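Local coordinates for Low molecular weight phosphotyrosine protein phosphatase 1 (Drosophila melanogaster, PDB 7CUY), which probably removes phosphate from phosphotyrosine in proteins and also hydrolyses small aryl and acyl phosphates, at residues E20-D25 with V143-F148; S57-H62 with T136-C141. All coordinates share one frame; numbering follows the deposited sequence.

Contact 1: residues E20-D25 with V143-F148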
ATOM      1  N   GLU A  20      -2.901  -2.689  -1.023  1.00 18.73           N
ATOM      2  CA  GLU A  20      -2.902  -3.372  -2.307  1.00 18.51           C
ATOM      3  C   GLU A  20      -4.282  -3.922  -2.636  1.00 17.72           C
ATOM      4  O   GLU A  20      -4.772  -3.763  -3.758  1.00 17.07           O
ATOM      5  CB  GLU A  20      -1.875  -4.497  -2.314  1.00 20.23           C
ATOM      6  CG  GLU A  20      -1.933  -5.306  -3.603  1.00 20.47           C
ATOM      7  CD  GLU A  20      -1.164  -6.592  -3.513  1.00 19.79           C
ATOM      8  OE1 GLU A  20      -0.615  -6.892  -2.427  1.00 24.31           O
ATOM      9  OE2 GLU A  20      -1.085  -7.285  -4.535  1.00 23.37           O
ATOM     10  N   VAL A  21      -4.928  -4.576  -1.672  1.00 18.85           N
ATOM     11  CA  VAL A  21      -6.233  -5.168  -1.953  1.00 17.92           C
ATOM     12  C   VAL A  21      -7.285  -4.076  -2.169  1.00 22.09           C
ATOM     13  O   VAL A  21      -8.159  -4.186  -3.053  1.00 19.83           O
ATOM     14  CB  VAL A  21      -6.629  -6.132  -0.820  1.00 22.76           C
ATOM     15  CG1 VAL A  21      -8.091  -6.506  -0.944  1.00 24.54           C
ATOM     16  CG2 VAL A  21      -5.770  -7.388  -0.858  1.00 22.11           C
ATOM     17  N   VAL A  22      -7.225  -3.005  -1.375  1.00 16.36           N
ATOM     18  CA  VAL A  22      -8.192  -1.928  -1.541  1.00 17.08           C
ATOM     19  C   VAL A  22      -7.998  -1.249  -2.892  1.00 17.65           C
ATOM     20  O   VAL A  22      -8.974  -0.894  -3.565  1.00 19.44           O
ATOM     21  CB  VAL A  22      -8.093  -0.933  -0.366  1.00 21.90           C
ATOM     22  CG1 VAL A  22      -8.854   0.336  -0.663  1.00 15.28           C
ATOM     23  CG2 VAL A  22      -8.618  -1.565   0.918  1.00 17.51           C
ATOM     24  N   MET A  23      -6.743  -1.084  -3.334  1.00 18.29           N
ATOM     25  CA  MET A  23      -6.519  -0.421  -4.619  1.00 16.73           C
ATOM     26  C   MET A  23      -7.091  -1.255  -5.760  1.00 20.21           C
ATOM     27  O   MET A  23      -7.738  -0.715  -6.670  1.00 22.63           O
ATOM     28  CB  MET A  23      -5.029  -0.150  -4.828  1.00 18.14           C
ATOM     29  CG  MET A  23      -4.671   0.687  -6.069  1.00 19.33           C
ATOM     30  SD  MET A  23      -4.968   2.480  -5.870  1.00 32.22           S
ATOM     31  CE  MET A  23      -6.483   2.630  -6.740  1.00 20.47           C
ATOM     32  N   VAL A  24      -6.898  -2.575  -5.711  1.00 17.72           N
ATOM     33  CA  VAL A  24      -7.438  -3.438  -6.755  1.00 19.32           C
ATOM     34  C   VAL A  24      -8.962  -3.379  -6.752  1.00 18.65           C
ATOM     35  O   VAL A  24      -9.591  -3.244  -7.802  1.00 22.24           O
ATOM     36  CB  VAL A  24      -6.914  -4.876  -6.594  1.00 18.77           C
ATOM     37  CG1 VAL A  24      -7.701  -5.836  -7.464  1.00 14.90           C
ATOM     38  CG2 VAL A  24      -5.462  -4.919  -6.994  1.00 20.54           C
ATOM     39  N   ASP A  25      -9.568  -3.447  -5.565  1.00 17.24           N
ATOM     40  CA  ASP A  25     -11.013  -3.300  -5.445  1.00 17.82           C
ATOM     41  C   ASP A  25     -11.477  -1.937  -5.935  1.00 24.36           C
ATOM     42  O   ASP A  25     -12.525  -1.817  -6.585  1.00 23.06           O
ATOM     43  CB  ASP A  25     -11.428  -3.506  -3.993  1.00 23.43           C
ATOM     44  CG  ASP A  25     -12.933  -3.459  -3.805  1.00 31.70           C
ATOM     45  OD1 ASP A  25     -13.652  -4.072  -4.633  1.00 29.33           O
ATOM     46  OD2 ASP A  25     -13.388  -2.812  -2.829  1.00 28.71           O
ATOM     47  N   VAL A 143     -10.249   5.771   1.264  1.00 17.65           N
ATOM     48  CA  VAL A 143     -10.343   7.167   0.861  1.00 17.79           C
ATOM     49  C   VAL A 143      -9.145   7.568   0.004  1.00 18.23           C
ATOM     50  O   VAL A 143      -9.300   8.200  -1.045  1.00 15.94           O
ATOM     51  CB  VAL A 143     -10.485   8.070   2.098  1.00 19.88           C
ATOM     52  CG1 VAL A 143     -10.389   9.554   1.704  1.00 19.79           C
ATOM     53  CG2 VAL A 143     -11.817   7.770   2.837  1.00 20.02           C
ATOM     54  N   ALA A 144      -7.933   7.223   0.444  1.00 17.79           N
ATOM     55  CA  ALA A 144      -6.731   7.621  -0.285  1.00 17.04           C
ATOM     56  C   ALA A 144      -6.690   7.003  -1.679  1.00 16.17           C
ATOM     57  O   ALA A 144      -6.371   7.678  -2.664  1.00 18.78           O
ATOM     58  CB  ALA A 144      -5.480   7.220   0.510  1.00 18.47           C
ATOM     59  N   CYS A 145      -6.985   5.706  -1.780  1.00 17.90           N
ATOM     60  CA  CYS A 145      -6.868   5.029  -3.066  1.00 15.55           C
ATOM     61  C   CYS A 145      -7.826   5.618  -4.090  1.00 20.28           C
ATOM     62  O   CYS A 145      -7.440   5.870  -5.237  1.00 19.21           O
ATOM     63  CB  CYS A 145      -7.133   3.529  -2.905  1.00 16.64           C
ATOM     64  SG  CYS A 145      -5.770   2.582  -2.138  1.00 20.00           S
ATOM     65  N   ALA A 146      -9.086   5.821  -3.701  1.00 17.64           N
ATOM     66  CA  ALA A 146     -10.045   6.466  -4.591  1.00 18.04           C
ATOM     67  C   ALA A 146      -9.518   7.802  -5.102  1.00 17.87           C
ATOM     68  O   ALA A 146      -9.499   8.058  -6.314  1.00 16.05           O
ATOM     69  CB  ALA A 146     -11.368   6.655  -3.851  1.00 22.42           C
ATOM     70  N   ALA A 147      -9.070   8.666  -4.181  1.00 20.83           N
ATOM     71  CA  ALA A 147      -8.641  10.009  -4.562  1.00 16.73           C
ATOM     72  C   ALA A 147      -7.446   9.958  -5.509  1.00 17.53           C
ATOM     73  O   ALA A 147      -7.429  10.651  -6.534  1.00 17.64           O
ATOM     74  CB  ALA A 147      -8.313  10.833  -3.316  1.00 18.38           C
ATOM     75  N   PHE A 148      -6.440   9.132  -5.190  1.00 17.91           N
ATOM     76  CA  PHE A 148      -5.320   8.940  -6.113  1.00 20.45           C
ATOM     77  C   PHE A 148      -5.796   8.454  -7.478  1.00 19.00           C
ATOM     78  O   PHE A 148      -5.380   8.976  -8.521  1.00 18.30           O
ATOM     79  CB  PHE A 148      -4.321   7.931  -5.550  1.00 18.14           C
ATOM     80  CG  PHE A 148      -3.250   7.541  -6.538  1.00 17.63           C
ATOM     81  CD1 PHE A 148      -3.287   6.322  -7.178  1.00 20.94           C
ATOM     82  CD2 PHE A 148      -2.219   8.417  -6.834  1.00 18.43           C
ATOM     83  CE1 PHE A 148      -2.306   5.957  -8.101  1.00 22.08           C
ATOM     84  CE2 PHE A 148      -1.237   8.072  -7.745  1.00 21.87           C
ATOM     85  CZ  PHE A 148      -1.285   6.832  -8.384  1.00 23.67           C
TER

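Contact 2: residues S57-H62 with T136-C141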
ATOM      1  N   SER A  57      -8.482 -10.783   8.312  1.00 28.69           N
ATOM      2  CA  SER A  57      -9.833 -10.745   8.848  1.00 28.42           C
ATOM      3  C   SER A  57     -10.492  -9.402   8.594  1.00 29.53           C
ATOM      4  O   SER A  57     -11.703  -9.341   8.334  1.00 28.59           O
ATOM      5  CB  SER A  57      -9.814 -11.076  10.335  1.00 34.92           C
ATOM      6  OG  SER A  57      -9.321 -12.400  10.506  1.00 44.36           O
ATOM      7  N   THR A  58      -9.717  -8.308   8.654  1.00 29.26           N
ATOM      8  CA  THR A  58     -10.292  -6.997   8.364  1.00 24.87           C
ATOM      9  C   THR A  58     -10.815  -6.930   6.935  1.00 24.82           C
ATOM     10  O   THR A  58     -11.898  -6.389   6.689  1.00 28.22           O
ATOM     11  CB  THR A  58      -9.261  -5.891   8.592  1.00 25.76           C
ATOM     12  OG1 THR A  58      -8.931  -5.825   9.980  1.00 27.18           O
ATOM     13  CG2 THR A  58      -9.821  -4.564   8.148  1.00 23.01           C
ATOM     14  N   LEU A  59     -10.052  -7.458   5.975  1.00 23.28           N
ATOM     15  CA  LEU A  59     -10.513  -7.426   4.590  1.00 29.78           C
ATOM     16  C   LEU A  59     -11.774  -8.279   4.412  1.00 32.01           C
ATOM     17  O   LEU A  59     -12.745  -7.831   3.791  1.00 27.13           O
ATOM     18  CB  LEU A  59      -9.390  -7.883   3.651  1.00 24.28           C
ATOM     19  CG  LEU A  59      -8.227  -6.888   3.561  1.00 31.04           C
ATOM     20  CD1 LEU A  59      -6.974  -7.479   2.862  1.00 21.52           C
ATOM     21  CD2 LEU A  59      -8.688  -5.587   2.880  1.00 24.89           C
ATOM     22  N   GLN A  60     -11.775  -9.499   4.979  1.00 30.02           N
ATOM     23  CA  GLN A  60     -12.965 -10.352   5.007  1.00 32.13           C
ATOM     24  C   GLN A  60     -14.190  -9.610   5.521  1.00 32.84           C
ATOM     25  O   GLN A  60     -15.265  -9.674   4.919  1.00 36.16           O
ATOM     26  CB  GLN A  60     -12.716 -11.572   5.887  1.00 32.70           C
ATOM     27  CG  GLN A  60     -11.733 -12.572   5.347  1.00 39.88           C
ATOM     28  CD  GLN A  60     -11.959 -13.945   5.940  1.00 49.02           C
ATOM     29  OE1 GLN A  60     -12.014 -14.098   7.163  1.00 46.59           O
ATOM     30  NE2 GLN A  60     -12.098 -14.956   5.078  1.00 49.81           N
ATOM     31  N   LYS A  61     -14.047  -8.912   6.652  1.00 31.15           N
ATOM     32  CA  LYS A  61     -15.138  -8.104   7.187  1.00 29.93           C
ATOM     33  C   LYS A  61     -15.763  -7.233   6.110  1.00 37.33           C
ATOM     34  O   LYS A  61     -16.971  -6.963   6.144  1.00 38.47           O
ATOM     35  CB  LYS A  61     -14.620  -7.239   8.336  1.00 32.83           C
ATOM     36  CG  LYS A  61     -15.609  -6.240   8.904  1.00 39.33           C
ATOM     37  CD  LYS A  61     -14.879  -5.125   9.670  1.00 43.52           C
ATOM     38  CE  LYS A  61     -15.810  -4.335  10.603  1.00 46.64           C
ATOM     39  NZ  LYS A  61     -16.271  -5.129  11.784  1.00 50.70           N
ATOM     40  N   HIS A  62     -14.964  -6.805   5.133  1.00 32.33           N
ATOM     41  CA  HIS A  62     -15.440  -5.946   4.062  1.00 28.87           C
ATOM     42  C   HIS A  62     -15.554  -6.689   2.746  1.00 30.92           C
ATOM     43  O   HIS A  62     -15.586  -6.061   1.684  1.00 30.66           O
ATOM     44  CB  HIS A  62     -14.530  -4.728   3.922  1.00 33.60           C
ATOM     45  CG  HIS A  62     -14.496  -3.873   5.147  1.00 29.05           C
ATOM     46  ND1 HIS A  62     -15.378  -2.833   5.349  1.00 36.10           N
ATOM     47  CD2 HIS A  62     -13.689  -3.898   6.232  1.00 30.65           C
ATOM     48  CE1 HIS A  62     -15.120  -2.257   6.509  1.00 31.05           C
ATOM     49  NE2 HIS A  62     -14.102  -2.888   7.067  1.00 32.74           N
ATOM     50  N   THR A 136      -8.712   1.011  10.864  1.00 21.81           N
ATOM     51  CA  THR A 136      -8.561   2.424  10.517  1.00 21.40           C
ATOM     52  C   THR A 136      -7.644   2.586   9.308  1.00 21.69           C
ATOM     53  O   THR A 136      -7.908   3.422   8.435  1.00 21.60           O
ATOM     54  CB  THR A 136      -8.085   3.272  11.713  1.00 25.31           C
ATOM     55  OG1 THR A 136      -6.689   3.582  11.612  1.00 37.10           O
ATOM     56  CG2 THR A 136      -8.342   2.578  13.006  1.00 21.99           C
ATOM     57  N   ALA A 137      -6.593   1.764   9.215  1.00 20.77           N
ATOM     58  CA  ALA A 137      -5.797   1.710   7.993  1.00 20.69           C
ATOM     59  C   ALA A 137      -6.671   1.400   6.776  1.00 19.46           C
ATOM     60  O   ALA A 137      -6.518   2.010   5.708  1.00 18.94           O
ATOM     61  CB  ALA A 137      -4.693   0.662   8.139  1.00 17.82           C
ATOM     62  N   TYR A 138      -7.576   0.431   6.910  1.00 22.06           N
ATOM     63  CA  TYR A 138      -8.480   0.118   5.811  1.00 20.59           C
ATOM     64  C   TYR A 138      -9.312   1.343   5.423  1.00 21.97           C
ATOM     65  O   TYR A 138      -9.381   1.715   4.244  1.00 22.25           O
ATOM     66  CB  TYR A 138      -9.375  -1.070   6.186  1.00 20.18           C
ATOM     67  CG  TYR A 138     -10.460  -1.321   5.162  1.00 23.75           C
ATOM     68  CD1 TYR A 138     -10.234  -2.159   4.091  1.00 25.33           C
ATOM     69  CD2 TYR A 138     -11.705  -0.696   5.262  1.00 24.05           C
ATOM     70  CE1 TYR A 138     -11.201  -2.381   3.139  1.00 28.70           C
ATOM     71  CE2 TYR A 138     -12.683  -0.910   4.310  1.00 28.96           C
ATOM     72  CZ  TYR A 138     -12.427  -1.756   3.250  1.00 28.42           C
ATOM     73  OH  TYR A 138     -13.392  -1.986   2.288  1.00 41.07           O
ATOM     74  N   GLN A 139      -9.941   1.996   6.406  1.00 19.67           N
ATOM     75  CA  GLN A 139     -10.726   3.190   6.109  1.00 21.30           C
ATOM     76  C   GLN A 139      -9.886   4.241   5.393  1.00 22.54           C
ATOM     77  O   GLN A 139     -10.349   4.873   4.436  1.00 22.36           O
ATOM     78  CB  GLN A 139     -11.329   3.768   7.395  1.00 29.29           C
ATOM     79  CG  GLN A 139     -12.459   2.936   7.982  1.00 31.19           C
ATOM     80  CD  GLN A 139     -13.577   3.780   8.608  1.00 49.07           C
ATOM     81  OE1 GLN A 139     -13.486   5.020   8.712  1.00 50.17           O
ATOM     82  NE2 GLN A 139     -14.660   3.109   8.993  1.00 49.84           N
ATOM     83  N   GLN A 140      -8.642   4.439   5.837  1.00 21.98           N
ATOM     84  CA  GLN A 140      -7.774   5.427   5.204  1.00 20.67           C
ATOM     85  C   GLN A 140      -7.460   5.044   3.764  1.00 17.06           C
ATOM     86  O   GLN A 140      -7.535   5.881   2.857  1.00 20.28           O
ATOM     87  CB  GLN A 140      -6.482   5.584   6.007  1.00 20.53           C
ATOM     88  CG  GLN A 140      -6.679   6.253   7.356  1.00 19.58           C
ATOM     89  CD  GLN A 140      -5.445   6.146   8.242  1.00 20.24           C
ATOM     90  OE1 GLN A 140      -5.111   5.064   8.726  1.00 21.43           O
ATOM     91  NE2 GLN A 140      -4.776   7.267   8.469  1.00 18.81           N
ATOM     92  N   CYS A 141      -7.096   3.783   3.540  1.00 17.64           N
ATOM     93  CA  CYS A 141      -6.793   3.314   2.194  1.00 16.17           C
ATOM     94  C   CYS A 141      -7.991   3.462   1.256  1.00 18.71           C
ATOM     95  O   CYS A 141      -7.829   3.772   0.071  1.00 15.40           O
ATOM     96  CB  CYS A 141      -6.339   1.856   2.259  1.00 16.17           C
ATOM     97  SG  CYS A 141      -4.735   1.658   3.083  1.00 21.71           S
TER

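Contact 1: residues E20-D25 with V143-F148
CG anti to the backbone N (chi1 -173°) carries the side chain of Met23 outward from its helix; bends at chi2 and chi3 then fold the thioether over toward Cys145. On the facing helix, Cys145 sets SG anti to its carbonyl carbon (chi1 -75°), aimed into the gap between the two backbones. The sulfurs, Met23 SD and Cys145 SG, lie 3.8 Å apart, a van der Waals contact between polarisable atoms. Past the sulfur, the terminal methyl CE of Met23 reaches 3.7 Å from the backbone O of Cys145. Val22 CG1 approaches the same thiol at 4.1 Å, so SG is met by both successive residues of helix 15-29. A small residue such as cysteine suits this place, because the CA atoms of Met23 and Cys145 approach to 5.7 Å, while flexible methionine can bend to fit. One turn on, Phe148 CD1 lies 4.4 Å from Met23 SD, which meets the ring obliquely. The segments cross at -45° with their axes 9.2 Å apart. Beneath them, Met7 of strand 3-9 touches both Met23 and Cys145, and Val37 of strand 35-41 also touches Met23. Phe148 continues into an aromatic cluster with Tyr83 and Phe85 of strand 83-86, joining this helix pair to the parallel sheet.

Contact 2: residues S57-H62 with T136-C141
Tyr138 reaches from helix 132-153 to the end of helix 53-61, where it meets Thr58, Leu59 and His62. Its CB lies 4.0 Å from the methyl CG2 of Thr58, and the two side chains pass in opposite directions. That threonine is amphipathic in use: the methyl faces the tyrosine while OG1 hydrogen-bonds the backbone O of Arg54. Further out, one flank of the ring packs on leucine, with Tyr138 CD1 at 4.0 Å and CE1 at 4.1 Å from Leu59 CD2. On the other flank CD2 and CE2 run over the imidazole; CE2 sits above the centre of the His62 ring, 3.5 Å from ND1. CZ then meets His62 CG at 3.5 Å, and the tip, OH, comes within 3.4 Å of His62 CB. The result is an offset face-to-face stack, with centroids 4.0 Å apart and planes inclined by 19°. His62 CG is anti to the carbonyl carbon (chi1 -62°), which turns the imidazole back across the phenol ring. His62 NE2 hydrogen-bonds Glu135 OE1, and this tether should fix the rotation of the imidazole. Tyr138 also packs on Ile18 and Val22 of helix 15-29, so three helices meet around its ring. No hydrogen bond joins the two segments directly, so dispersion and aromatic stacking carry the contact. The neighbouring carboxylate would probably favour a protonated His62, in which case the stack could gain some cation-pi character.

Overall arrangement
From the N terminus, strand 3-9 leads into helix 15-29, which supplies residues 20-25 of contact 1. After strand 35-41 comes helix 53-61, whose end opens contact 2. The chain then adds strands 83-86 and 106-109 before helix 132-153 closes contact 2 first, at 136-141, and contact 1 about two turns later, at 143-148. Contact 2, spanning 73 intervening residues, is therefore nested inside the loop of 117 closed by contact 1. Their centres are 11 Å apart and they meet directly: Val22 CG2 packs 3.5 Å from Tyr138 CE1, and Val21 touches Leu59. Together they tie helices 15-29 and 53-61 to helix 132-153, contact 1 nearer the sheet and contact 2 farther from the chain centre.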